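Local coordinates for fiber protein 2 (Human adenovirus type 41, PDB 2BZV) that forms the trimeric head of a short capsid spike and probably attaches the virion to a receptor on the target cell, at residues A47-I53 against A165-T171; T17-S23 against N37-T43. One frame throughout, in Å; residues are numbered along the deposited sequence.

Contact 1 of 2, residues A47-I53 against A165-T171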
ATOM      1  N   ALA A  47      -9.675   1.139   9.252  1.00  7.82           N
ATOM      2  CA  ALA A  47      -9.462   2.574   9.222  1.00  8.57           C
ATOM      3  C   ALA A  47      -8.635   3.054   8.042  1.00  8.23           C
ATOM      4  O   ALA A  47      -8.458   4.265   7.903  1.00 10.43           O
ATOM      5  CB  ALA A  47      -8.825   3.038  10.523  1.00  9.75           C
ATOM      6  N   HIS A  48      -8.103   2.146   7.206  1.00  7.66           N
ATOM      7  CA  HIS A  48      -7.355   2.572   6.030  1.00  7.71           C
ATOM      8  C   HIS A  48      -8.174   2.427   4.762  1.00  7.76           C
ATOM      9  O   HIS A  48      -8.891   1.435   4.584  1.00  9.62           O
ATOM     10  CB  HIS A  48      -6.117   1.700   5.831  1.00  7.86           C
ATOM     11  CG  HIS A  48      -4.912   2.142   6.623  1.00  7.83           C
ATOM     12  ND1 HIS A  48      -4.088   1.247   7.263  1.00  7.22           N
ATOM     13  CD2 HIS A  48      -4.378   3.371   6.839  1.00 10.30           C
ATOM     14  CE1 HIS A  48      -3.093   1.916   7.848  1.00  8.28           C
ATOM     15  NE2 HIS A  48      -3.245   3.210   7.601  1.00 10.96           N
ATOM     16  N   VAL A  49      -7.995   3.380   3.855  1.00  7.22           N
ATOM     17  CA  VAL A  49      -8.350   3.173   2.458  1.00  7.28           C
ATOM     18  C   VAL A  49      -7.067   3.163   1.627  1.00  7.19           C
ATOM     19  O   VAL A  49      -6.161   3.972   1.839  1.00  7.96           O
ATOM     20  CB  VAL A  49      -9.320   4.247   1.940  1.00  7.29           C
ATOM     21  CG1 VAL A  49      -9.298   4.347   0.414  1.00  7.64           C
ATOM     22  CG2 VAL A  49     -10.726   3.929   2.411  1.00  8.52           C
ATOM     23  N   LEU A  50      -7.014   2.197   0.727  1.00  7.25           N
ATOM     24  CA  LEU A  50      -6.016   2.115  -0.320  1.00  7.92           C
ATOM     25  C   LEU A  50      -6.648   2.653  -1.604  1.00  6.98           C
ATOM     26  O   LEU A  50      -7.709   2.183  -2.011  1.00  7.27           O
ATOM     27  CB  LEU A  50      -5.626   0.655  -0.512  1.00  9.50           C
ATOM     28  CG  LEU A  50      -4.487   0.324  -1.429  1.00 12.39           C
ATOM     29  CD1 LEU A  50      -3.189   1.000  -0.982  1.00 14.57           C
ATOM     30  CD2 LEU A  50      -4.293  -1.198  -1.428  1.00 15.89           C
ATOM     31  N   GLY A  51      -6.004   3.639  -2.217  1.00  7.30           N
ATOM     32  CA  GLY A  51      -6.514   4.267  -3.423  1.00  7.44           C
ATOM     33  C   GLY A  51      -5.571   4.119  -4.593  1.00  7.82           C
ATOM     34  O   GLY A  51      -4.346   4.230  -4.437  1.00  9.34           O
ATOM     35  N   THR A  52      -6.139   3.877  -5.770  1.00  7.50           N
ATOM     36  CA  THR A  52      -5.356   4.045  -6.955  0.50  8.02           C
ATOM     37  C   THR A  52      -6.086   4.979  -7.904  1.00  7.76           C
ATOM     38  O   THR A  52      -7.315   5.025  -7.966  1.00  8.15           O
ATOM     39  CB  THR A  52      -5.102   2.716  -7.574  0.50  8.56           C
ATOM     40  OG1 THR A  52      -4.835   1.481  -7.222  0.60  8.31           O
ATOM     41  CG2 THR A  52      -5.151   2.602  -9.389  0.60  8.81           C
ATOM     42  N   ILE A  53      -5.286   5.811  -8.557  1.00  7.40           N
ATOM     43  CA  ILE A  53      -5.855   6.824  -9.439  1.00  7.64           C
ATOM     44  C   ILE A  53      -5.069   6.903 -10.738  1.00  7.80           C
ATOM     45  O   ILE A  53      -3.837   7.038 -10.745  1.00  8.25           O
ATOM     46  CB  ILE A  53      -5.970   8.202  -8.736  1.00  8.11           C
ATOM     47  CG1 ILE A  53      -6.730   9.194  -9.625  1.00  8.83           C
ATOM     48  CG2 ILE A  53      -4.630   8.761  -8.273  1.00  8.83           C
ATOM     49  CD1 ILE A  53      -7.148  10.466  -8.876  1.00  9.98           C
ATOM     50  N   ALA A 165      -1.058   6.377  -9.759  1.00  9.11           N
ATOM     51  CA  ALA A 165      -0.561   6.621  -8.410  1.00  9.56           C
ATOM     52  C   ALA A 165      -1.374   5.817  -7.417  1.00  9.24           C
ATOM     53  O   ALA A 165      -2.577   5.660  -7.583  1.00  9.59           O
ATOM     54  CB  ALA A 165      -0.648   8.106  -8.069  1.00 10.26           C
ATOM     55  N   VAL A 166      -0.698   5.349  -6.381  1.00 10.20           N
ATOM     56  CA  VAL A 166      -1.317   4.637  -5.278  1.00 11.90           C
ATOM     57  C   VAL A 166      -1.098   5.446  -4.014  1.00 12.01           C
ATOM     58  O   VAL A 166       0.002   5.947  -3.773  1.00 16.01           O
ATOM     59  CB  VAL A 166      -0.749   3.201  -5.159  1.00 13.90           C
ATOM     60  CG1 VAL A 166      -1.352   2.473  -3.971  1.00 16.17           C
ATOM     61  CG2 VAL A 166      -0.992   2.442  -6.452  1.00 17.40           C
ATOM     62  N   PHE A 167      -2.137   5.586  -3.197  1.00 10.20           N
ATOM     63  CA  PHE A 167      -2.067   6.364  -1.968  1.00 10.00           C
ATOM     64  C   PHE A 167      -2.889   5.676  -0.883  1.00  8.94           C
ATOM     65  O   PHE A 167      -3.662   4.772  -1.166  1.00  9.21           O
ATOM     66  CB  PHE A 167      -2.530   7.815  -2.194  1.00 10.54           C
ATOM     67  CG  PHE A 167      -3.966   7.955  -2.680  1.00  9.97           C
ATOM     68  CD1 PHE A 167      -4.976   8.292  -1.792  1.00 10.59           C
ATOM     69  CD2 PHE A 167      -4.275   7.765  -4.018  1.00 10.48           C
ATOM     70  CE1 PHE A 167      -6.289   8.414  -2.232  1.00 10.94           C
ATOM     71  CE2 PHE A 167      -5.584   7.888  -4.463  1.00 10.55           C
ATOM     72  CZ  PHE A 167      -6.583   8.211  -3.574  1.00 10.91           C
ATOM     73  N   CYS A 168      -2.700   6.093   0.359  1.00  8.89           N
ATOM     74  CA  CYS A 168      -3.327   5.446   1.509  0.60  8.76           C
ATOM     75  C   CYS A 168      -3.696   6.536   2.525  1.00  8.79           C
ATOM     76  O   CYS A 168      -2.817   7.362   2.822  1.00 10.92           O
ATOM     77  CB  CYS A 168      -2.352   4.428   2.132  0.75  9.18           C
ATOM     78  SG  CYS A 168      -2.937   3.664   3.647  0.75 11.92           S
ATOM     79  N   TYR A 169      -4.892   6.505   3.096  1.00  8.25           N
ATOM     80  CA  TYR A 169      -5.275   7.485   4.104  1.00  8.45           C
ATOM     81  C   TYR A 169      -6.159   6.833   5.163  1.00  8.06           C
ATOM     82  O   TYR A 169      -6.654   5.712   4.999  1.00  8.65           O
ATOM     83  CB  TYR A 169      -5.953   8.708   3.451  1.00  9.14           C
ATOM     84  CG  TYR A 169      -7.270   8.355   2.779  1.00  8.07           C
ATOM     85  CD1 TYR A 169      -8.475   8.448   3.468  1.00  8.24           C
ATOM     86  CD2 TYR A 169      -7.301   7.922   1.452  1.00  8.12           C
ATOM     87  CE1 TYR A 169      -9.687   8.117   2.850  1.00  7.71           C
ATOM     88  CE2 TYR A 169      -8.500   7.584   0.829  1.00  7.93           C
ATOM     89  CZ  TYR A 169      -9.689   7.679   1.542  1.00  7.64           C
ATOM     90  OH  TYR A 169     -10.863   7.319   0.907  1.00  7.83           O
ATOM     91  N   ILE A 170      -6.319   7.557   6.274  1.00  8.22           N
ATOM     92  CA  ILE A 170      -7.137   7.157   7.402  1.00  8.70           C
ATOM     93  C   ILE A 170      -8.561   7.683   7.223  1.00  8.39           C
ATOM     94  O   ILE A 170      -8.748   8.860   6.879  1.00  9.18           O
ATOM     95  CB  ILE A 170      -6.569   7.733   8.708  1.00  9.82           C
ATOM     96  CG1 ILE A 170      -5.080   7.401   8.876  1.00 12.31           C
ATOM     97  CG2 ILE A 170      -7.405   7.286   9.907  1.00 10.22           C
ATOM     98  CD1 ILE A 170      -4.817   5.955   9.134  1.00 14.95           C
ATOM     99  N   THR A 171      -9.543   6.822   7.457  1.00  8.52           N
ATOM    100  CA  THR A 171     -10.930   7.188   7.217  1.00  9.09           C
ATOM    101  C   THR A 171     -11.641   7.686   8.459  1.00  9.41           C
ATOM    102  O   THR A 171     -11.245   7.423   9.597  1.00  9.71           O
ATOM    103  CB  THR A 171     -11.763   6.001   6.676  1.00  9.44           C
ATOM    104  OG1 THR A 171     -11.955   5.029   7.708  1.00 12.07           O
ATOM    105  CG2 THR A 171     -11.090   5.371   5.472  1.00 10.75           C
TER
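F167 lays its ring over the bare backbone of G51, with G51 CA 4.0 Å from the ring centroid in a CH-pi contact; a CB on G51 would run into F167 CZ. Two residues along, on the same face, V49 CB sits 3.9 Å from the centroid of the Y169 ring, and V49 CG1 reaches Y169 CE2 at 3.4 Å. At the other end I53 CG2 lies 4.0 Å from both A165 CB and F167 CE2. This row points into the antiparallel β-sandwich of the knob domain, where F135, Y139 and F150 of the second sheet meet it. The backbones pair antiparallel along the whole length: G51 N gives to F167 O at 2.8 Å, and F167 N returns to G51 O at 2.9 Å. On the face of H48, L50 and C168, which meets neighbouring subunits, C168 SG rests 3.9 Å from the H48 ring centroid. H48 ND1 and NE2 hydrogen-bond to T43 and T52 of the second subunit, and T171 N reaches A47 O at 2.8 Å.

Contact 2 of 2, residues T17-S23 against N37-T43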
ATOM      1  N   THR A  17     -16.877  -2.690   0.351  1.00  9.64           N
ATOM      2  CA  THR A  17     -15.427  -2.531   0.438  0.50  9.19           C
ATOM      3  C   THR A  17     -14.867  -1.524  -0.581  1.00  7.59           C
ATOM      4  O   THR A  17     -13.825  -0.922  -0.342  1.00  8.03           O
ATOM      5  CB  THR A  17     -14.704  -3.918   0.231  0.55 10.03           C
ATOM      6  OG1 THR A  17     -14.805  -4.324  -1.149  0.60 10.54           O
ATOM      7  CG2 THR A  17     -15.318  -5.039   1.162  0.60 12.37           C
ATOM      8  N   THR A  18     -15.522  -1.408  -1.732  1.00  7.37           N
ATOM      9  CA  THR A  18     -14.908  -0.760  -2.886  1.00  6.84           C
ATOM     10  C   THR A  18     -15.801   0.315  -3.489  1.00  6.69           C
ATOM     11  O   THR A  18     -16.975   0.063  -3.777  1.00  7.44           O
ATOM     12  CB  THR A  18     -14.627  -1.807  -3.995  1.00  7.29           C
ATOM     13  OG1 THR A  18     -13.812  -2.862  -3.477  1.00  8.07           O
ATOM     14  CG2 THR A  18     -13.931  -1.198  -5.187  1.00  7.73           C
ATOM     15  N   ILE A  19     -15.224   1.491  -3.731  1.00  6.61           N
ATOM     16  CA  ILE A  19     -15.846   2.504  -4.580  1.00  7.05           C
ATOM     17  C   ILE A  19     -14.936   2.722  -5.771  1.00  6.75           C
ATOM     18  O   ILE A  19     -13.719   2.825  -5.592  1.00  7.61           O
ATOM     19  CB  ILE A  19     -16.057   3.835  -3.838  1.00  7.32           C
ATOM     20  CG1 ILE A  19     -16.957   3.636  -2.619  1.00  8.82           C
ATOM     21  CG2 ILE A  19     -16.654   4.869  -4.790  1.00  8.66           C
ATOM     22  CD1 ILE A  19     -17.045   4.823  -1.681  1.00 10.02           C
ATOM     23  N   TRP A  20     -15.490   2.829  -6.976  1.00  7.04           N
ATOM     24  CA  TRP A  20     -14.641   3.183  -8.109  1.00  7.49           C
ATOM     25  C   TRP A  20     -15.403   4.019  -9.120  1.00  7.39           C
ATOM     26  O   TRP A  20     -16.623   4.134  -9.066  1.00  8.11           O
ATOM     27  CB  TRP A  20     -13.970   1.944  -8.718  1.00  8.10           C
ATOM     28  CG  TRP A  20     -14.847   0.952  -9.423  1.00  8.39           C
ATOM     29  CD1 TRP A  20     -16.197   1.007  -9.677  1.00  9.82           C
ATOM     30  CD2 TRP A  20     -14.387  -0.278 -10.000  1.00  9.11           C
ATOM     31  NE1 TRP A  20     -16.594  -0.113 -10.374  1.00 10.98           N
ATOM     32  CE2 TRP A  20     -15.497  -0.915 -10.577  1.00 10.39           C
ATOM     33  CE3 TRP A  20     -13.136  -0.908 -10.072  1.00 10.32           C
ATOM     34  CZ2 TRP A  20     -15.406  -2.142 -11.235  1.00 11.70           C
ATOM     35  CZ3 TRP A  20     -13.040  -2.134 -10.727  1.00 12.10           C
ATOM     36  CH2 TRP A  20     -14.171  -2.736 -11.295  1.00 12.38           C
ATOM     37  N   SER A  21     -14.642   4.575 -10.068  1.00  7.80           N
ATOM     38  CA  SER A  21     -15.202   5.423 -11.114  1.00  7.94           C
ATOM     39  C   SER A  21     -14.970   4.841 -12.494  1.00  8.55           C
ATOM     40  O   SER A  21     -14.837   5.580 -13.472  1.00 10.16           O
ATOM     41  CB  SER A  21     -14.616   6.829 -11.042  1.00  8.24           C
ATOM     42  OG  SER A  21     -13.232   6.835 -11.381  1.00  8.75           O
ATOM     43  N   ILE A  22     -14.946   3.511 -12.599  1.00  9.10           N
ATOM     44  CA  ILE A  22     -14.618   2.901 -13.882  1.00 10.10           C
ATOM     45  C   ILE A  22     -15.624   3.298 -14.958  1.00  9.85           C
ATOM     46  O   ILE A  22     -16.827   3.310 -14.731  1.00 10.61           O
ATOM     47  CB  ILE A  22     -14.489   1.365 -13.765  1.00 10.69           C
ATOM     48  CG1 ILE A  22     -13.645   0.809 -14.918  1.00 12.95           C
ATOM     49  CG2 ILE A  22     -15.850   0.683 -13.679  1.00 12.47           C
ATOM     50  CD1 ILE A  22     -13.276  -0.663 -14.756  1.00 13.90           C
ATOM     51  N   SER A  23     -15.112   3.611 -16.145  1.00 10.34           N
ATOM     52  CA  SER A  23     -15.960   4.021 -17.252  1.00 11.94           C
ATOM     53  C   SER A  23     -15.238   3.766 -18.559  1.00 12.46           C
ATOM     54  O   SER A  23     -14.100   4.187 -18.715  1.00 12.59           O
ATOM     55  CB  SER A  23     -16.283   5.520 -17.119  1.00 12.26           C
ATOM     56  OG  SER A  23     -17.076   5.969 -18.207  1.00 14.67           O
ATOM     57  N   ASN A  37     -10.691  10.691 -18.968  1.00 11.05           N
ATOM     58  CA  ASN A  37     -11.164   9.515 -18.258  1.00 10.96           C
ATOM     59  C   ASN A  37     -10.485   9.458 -16.903  1.00 10.13           C
ATOM     60  O   ASN A  37      -9.251   9.472 -16.840  1.00 11.24           O
ATOM     61  CB  ASN A  37     -10.868   8.237 -19.049  1.00 11.60           C
ATOM     62  CG  ASN A  37     -11.522   7.030 -18.409  1.00 11.92           C
ATOM     63  OD1 ASN A  37     -11.047   6.553 -17.372  1.00 12.40           O
ATOM     64  ND2 ASN A  37     -12.612   6.547 -19.000  1.00 14.91           N
ATOM     65  N   LEU A  38     -11.286   9.417 -15.840  1.00  9.36           N
ATOM     66  CA  LEU A  38     -10.764   9.270 -14.489  1.00  9.71           C
ATOM     67  C   LEU A  38     -11.110   7.897 -13.960  1.00  9.00           C
ATOM     68  O   LEU A  38     -12.290   7.524 -13.890  1.00 10.04           O
ATOM     69  CB  LEU A  38     -11.367  10.327 -13.562  1.00 10.22           C
ATOM     70  CG  LEU A  38     -10.924  10.198 -12.090  1.00 13.21           C
ATOM     71  CD1 LEU A  38      -9.432  10.483 -11.937  1.00 12.78           C
ATOM     72  CD2 LEU A  38     -11.719  11.130 -11.211  1.00 16.96           C
ATOM     73  N   PHE A  39     -10.091   7.156 -13.564  1.00  8.87           N
ATOM     74  CA  PHE A  39     -10.283   5.889 -12.871  1.00  8.78           C
ATOM     75  C   PHE A  39      -9.685   6.014 -11.476  1.00  8.14           C
ATOM     76  O   PHE A  39      -8.478   5.972 -11.293  1.00 10.03           O
ATOM     77  CB  PHE A  39      -9.635   4.738 -13.637  1.00  9.71           C
ATOM     78  CG  PHE A  39      -9.747   3.437 -12.898  1.00 11.04           C
ATOM     79  CD1 PHE A  39     -10.964   2.823 -12.727  1.00 14.51           C
ATOM     80  CD2 PHE A  39      -8.619   2.880 -12.302  1.00 16.17           C
ATOM     81  CE1 PHE A  39     -11.084   1.617 -12.020  1.00 14.22           C
ATOM     82  CE2 PHE A  39      -8.721   1.676 -11.624  1.00 17.10           C
ATOM     83  CZ  PHE A  39      -9.952   1.041 -11.500  1.00 14.74           C
ATOM     84  N   LEU A  40     -10.567   6.183 -10.501  1.00  8.02           N
ATOM     85  CA  LEU A  40     -10.216   6.239  -9.077  1.00  7.53           C
ATOM     86  C   LEU A  40     -10.872   5.036  -8.434  1.00  7.07           C
ATOM     87  O   LEU A  40     -12.072   4.811  -8.633  1.00  7.62           O
ATOM     88  CB  LEU A  40     -10.725   7.543  -8.464  1.00  8.21           C
ATOM     89  CG  LEU A  40     -10.589   7.660  -6.951  1.00  8.23           C
ATOM     90  CD1 LEU A  40      -9.138   7.566  -6.480  1.00  8.61           C
ATOM     91  CD2 LEU A  40     -11.178   8.974  -6.478  1.00  9.69           C
ATOM     92  N   CYS A  41     -10.092   4.268  -7.667  1.00  6.63           N
ATOM     93  CA  CYS A  41     -10.597   3.097  -6.976  1.00  6.82           C
ATOM     94  C   CYS A  41     -10.157   3.180  -5.519  1.00  6.37           C
ATOM     95  O   CYS A  41      -8.947   3.316  -5.261  1.00  7.08           O
ATOM     96  CB  CYS A  41     -10.053   1.821  -7.631  1.00  7.47           C
ATOM     97  SG  CYS A  41     -10.649   0.302  -6.835  1.00  8.85           S
ATOM     98  N   LEU A  42     -11.119   3.126  -4.602  1.00  6.41           N
ATOM     99  CA  LEU A  42     -10.886   3.169  -3.157  1.00  6.31           C
ATOM    100  C   LEU A  42     -11.329   1.855  -2.557  1.00  6.07           C
ATOM    101  O   LEU A  42     -12.474   1.456  -2.763  1.00  6.81           O
ATOM    102  CB  LEU A  42     -11.717   4.295  -2.516  1.00  6.53           C
ATOM    103  CG  LEU A  42     -11.514   5.707  -3.077  1.00  7.20           C
ATOM    104  CD1 LEU A  42     -12.429   6.685  -2.351  1.00  8.53           C
ATOM    105  CD2 LEU A  42     -10.060   6.139  -2.979  1.00  8.49           C
ATOM    106  N   THR A  43     -10.458   1.222  -1.771  1.00  6.08           N
ATOM    107  CA  THR A  43     -10.873   0.019  -1.041  1.00  6.31           C
ATOM    108  C   THR A  43     -10.580   0.228   0.441  1.00  6.29           C
ATOM    109  O   THR A  43      -9.493   0.650   0.841  1.00  7.06           O
ATOM    110  CB  THR A  43     -10.223  -1.277  -1.574  1.00  6.60           C
ATOM    111  OG1 THR A  43      -8.799  -1.185  -1.484  1.00  6.90           O
ATOM    112  CG2 THR A  43     -10.628  -1.499  -3.015  1.00  7.12           C
TER
HETATM  113  O   HOH W   1     -12.546   4.962 -15.689  1.00 11.95           O
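In this part of the knob's β-sandwich, a short strand, 18-20, runs antiparallel beside the long strand 36-45, and its pairing is regular only at the start. I19 and L42 form a hydrogen-bonded pair: I19 N gives to L42 O at 2.9 Å and L42 N to I19 O at 2.8 Å. The next bond, S21 N to L40 O, is 3.0 Å long and bent to 134°, because S21 leaves the strand here. Its carbonyl no longer faces L40 N, and the side chain stands in for it: S21 OG accepts from L40 N at 2.9 Å and donates to L38 O at 2.8 Å. That hydroxyl keeps the pairing going where the backbone has turned off.

On the face of T18, W20 and C41, T18 OG1 donates to T17 OG1 at 2.9 Å and is also hydrogen-bonded to A47 N of the third subunit, while T43 OG1 pairs with H48 ND1 of that same subunit. Where strand 18-20 ends, F39 of the long strand turns its ring edge to I22 CA, and F39 CE1 lies 3.8 Å from W20 CE3; I170 of the third subunit packs against F39 too. I19, L42, L40 and L38 point to the other face, toward the inside of the sandwich.

A water bridges the widening end. It accepts from S23 N at 2.9 Å and can donate to N37 OD1 at 2.8 Å and L38 O at 3.1 Å, though it has more acceptors in reach than protons. Directly alongside, N37 ND2 donates to S23 O at 2.8 Å.

Overall arrangement
Both contacts belong to one antiparallel sheet of the knob's sandwich, with strands ordered 93-94, 18-20, 36-45, 48-57, 165-170. Contact 2 comes first along the chain and is local; contact 1 follows and brings the C-terminal strand back beside 48-57. Their centres lie 12 Å apart, and the strands 36-45 and 48-57, consecutive in the chain, join them: C41 N is 2.9 Å from T52 O and T43 N 2.9 Å from L50 O, both probable hydrogen bonds. Around the trimer the two contacts meet again, since A47 and H48 of one subunit bond to T18 and T43 of the next. The sheet thus serves both the subunit core and the trimer interface.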